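Local coordinates for protein dipicolinate synthase subunit A (Bacillus halodurans, PDB 3D4O) that probably takes part in making dipicolinic acid, the spore-core compound of bacilli, as the Rossmann-domain subunit A of dipicolinate synthase, at residues A232-P235 and S236-V240. Residues are numbered along the deposited sequence; the frame is centred on the assembly and turned at random.
Sequences AEMP and SHTFV
P235 and T238 close a type I beta turn, the bend in the beta-alpha-beta unit where the chain leaves helix 228-233 and turns into strand 239-242 of the C-terminal Rossmann-type sheet. The backbone bond of the turn runs from T238 N to P235 O, 3.1 Å long and nearly straight at 161° about the hydrogen, with the donor lying well above the carbonyl plane. T238 OG1 comes within 2.7 Å of the same P235 O and is hydrogen-bonded to V214 O, in the chain just before strand 216-219. With chi1 of T238 at -50°, OG1 stands beside its own backbone N and comes 3.0 Å from P235 CD.

The tight part lies on the inner, buried side. There the selenomethionine M234, its chain extended through chi2 and then folded back about the CG-SE bond (chi3 19°), brings CE 3.3 Å from T238 CB, closer than carbons usually pack; the two side chains cross at about a right angle. The same methyl reaches V240 CG2 at 3.8 Å, at the start of the strand.

The outer side is looser and open to solvent. S236 is exposed and points away from the preceding segment, though its CB still touches P235 C, while H237 sets its imidazole obliquely against P235, held at NE2 by D215 OD1, with CE1 3.4 Å from P235 CB.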
ATOM      1  N   ALA C 232      19.841   5.221 -16.205  1.00 38.60           N
ATOM      2  CA  ALA C 232      21.244   4.912 -15.926  1.00 38.16           C
ATOM      3  C   ALA C 232      21.809   5.661 -14.704  1.00 38.10           C
ATOM      4  O   ALA C 232      22.728   5.184 -14.030  1.00 36.02           O
ATOM      5  CB  ALA C 232      22.108   5.189 -17.149  1.00 36.77           C
ATOM      6  N   GLU C 233      21.229   6.810 -14.412  1.00 39.07           N
ATOM      7  CA  GLU C 233      21.691   7.659 -13.288  1.00 41.25           C
ATOM      8  C   GLU C 233      20.944   7.421 -11.993  1.00 40.23           C
ATOM      9  O   GLU C 233      21.310   7.918 -10.931  1.00 41.39           O
ATOM     10  CB  GLU C 233      21.597   9.141 -13.679  1.00 43.38           C
ATOM     11  CG  GLU C 233      22.820   9.583 -14.501  1.00 48.06           C
ATOM     12  CD  GLU C 233      24.081   9.560 -13.649  1.00 53.02           C
ATOM     13  OE1 GLU C 233      24.048  10.131 -12.534  1.00 57.26           O
ATOM     14  OE2 GLU C 233      25.090   8.950 -14.076  1.00 59.60           O
HETATM   15  N   MSE C 234      19.889   6.642 -12.085  1.00 38.69           N
HETATM   16  CA  MSE C 234      19.042   6.369 -10.901  1.00 38.83           C
HETATM   17  C   MSE C 234      19.665   5.380  -9.954  1.00 37.27           C
HETATM   18  O   MSE C 234      20.496   4.598 -10.356  1.00 33.62           O
HETATM   19  CB  MSE C 234      17.673   5.823 -11.315  1.00 38.66           C
HETATM   20  CG  MSE C 234      16.745   6.894 -11.785  1.00 40.37           C
HETATM   21 SE   MSE C 234      15.060   6.182 -12.472  0.75 40.42          SE
HETATM   22  CE  MSE C 234      15.051   4.440 -11.693  1.00 46.43           C
ATOM     23  N   PRO C 235      19.277   5.437  -8.677  1.00 38.04           N
ATOM     24  CA  PRO C 235      19.755   4.425  -7.758  1.00 38.72           C
ATOM     25  C   PRO C 235      19.231   3.074  -8.191  1.00 39.74           C
ATOM     26  O   PRO C 235      18.129   2.960  -8.729  1.00 39.06           O
ATOM     27  CB  PRO C 235      19.097   4.825  -6.420  1.00 38.25           C
ATOM     28  CG  PRO C 235      18.774   6.256  -6.562  1.00 38.32           C
ATOM     29  CD  PRO C 235      18.420   6.428  -8.003  1.00 38.81           C
ATOM     30  N   SER C 236      20.036   2.066  -7.920  1.00 40.09           N
ATOM     31  CA  SER C 236      19.733   0.675  -8.250  1.00 40.62           C
ATOM     32  C   SER C 236      18.456   0.121  -7.631  1.00 39.78           C
ATOM     33  O   SER C 236      17.853  -0.799  -8.133  1.00 39.73           O
ATOM     34  CB  SER C 236      20.916  -0.197  -7.797  1.00 42.20           C
ATOM     35  OG  SER C 236      20.609  -1.559  -7.955  1.00 47.96           O
ATOM     36  N   HIS C 237      18.041   0.712  -6.531  1.00 39.78           N
ATOM     37  CA  HIS C 237      16.862   0.229  -5.797  1.00 38.49           C
ATOM     38  C   HIS C 237      15.596   0.994  -6.162  1.00 38.67           C
ATOM     39  O   HIS C 237      14.531   0.725  -5.628  1.00 37.55           O
ATOM     40  CB  HIS C 237      17.087   0.387  -4.300  1.00 37.39           C
ATOM     41  CG  HIS C 237      17.164   1.814  -3.870  1.00 33.92           C
ATOM     42  ND1 HIS C 237      18.359   2.485  -3.726  1.00 28.65           N
ATOM     43  CD2 HIS C 237      16.184   2.720  -3.616  1.00 32.24           C
ATOM     44  CE1 HIS C 237      18.112   3.737  -3.375  1.00 34.41           C
ATOM     45  NE2 HIS C 237      16.799   3.912  -3.322  1.00 30.98           N
ATOM     46  N   THR C 238      15.708   1.936  -7.097  1.00 38.85           N
ATOM     47  CA  THR C 238      14.567   2.780  -7.429  1.00 38.18           C
ATOM     48  C   THR C 238      13.391   1.958  -7.946  1.00 38.25           C
ATOM     49  O   THR C 238      13.556   0.977  -8.654  1.00 38.71           O
ATOM     50  CB  THR C 238      14.890   3.839  -8.457  1.00 37.90           C
ATOM     51  OG1 THR C 238      16.062   4.536  -8.057  1.00 44.70           O
ATOM     52  CG2 THR C 238      13.751   4.842  -8.541  1.00 33.99           C
ATOM     53  N   PHE C 239      12.199   2.393  -7.567  1.00 38.19           N
ATOM     54  CA  PHE C 239      10.960   1.764  -8.038  1.00 37.60           C
ATOM     55  C   PHE C 239      10.229   2.758  -8.943  1.00 38.52           C
ATOM     56  O   PHE C 239       9.885   3.867  -8.538  1.00 38.83           O
ATOM     57  CB  PHE C 239      10.115   1.342  -6.845  1.00 36.73           C
ATOM     58  CG  PHE C 239       8.804   0.666  -7.205  1.00 37.33           C
ATOM     59  CD1 PHE C 239       8.697  -0.151  -8.304  1.00 32.54           C
ATOM     60  CD2 PHE C 239       7.713   0.795  -6.375  1.00 38.13           C
ATOM     61  CE1 PHE C 239       7.512  -0.764  -8.606  1.00 38.12           C
ATOM     62  CE2 PHE C 239       6.537   0.150  -6.646  1.00 36.74           C
ATOM     63  CZ  PHE C 239       6.440  -0.647  -7.765  1.00 35.37           C
ATOM     64  N   VAL C 240      10.036   2.364 -10.190  1.00 37.86           N
ATOM     65  CA  VAL C 240       9.338   3.227 -11.145  1.00 37.32           C
ATOM     66  C   VAL C 240       7.921   2.711 -11.354  1.00 37.32           C
ATOM     67  O   VAL C 240       7.733   1.596 -11.795  1.00 36.58           O
ATOM     68  CB  VAL C 240       9.989   3.262 -12.542  1.00 38.43           C
ATOM     69  CG1 VAL C 240       9.076   4.045 -13.508  1.00 35.96           C
ATOM     70  CG2 VAL C 240      11.428   3.852 -12.504  1.00 31.75           C
TER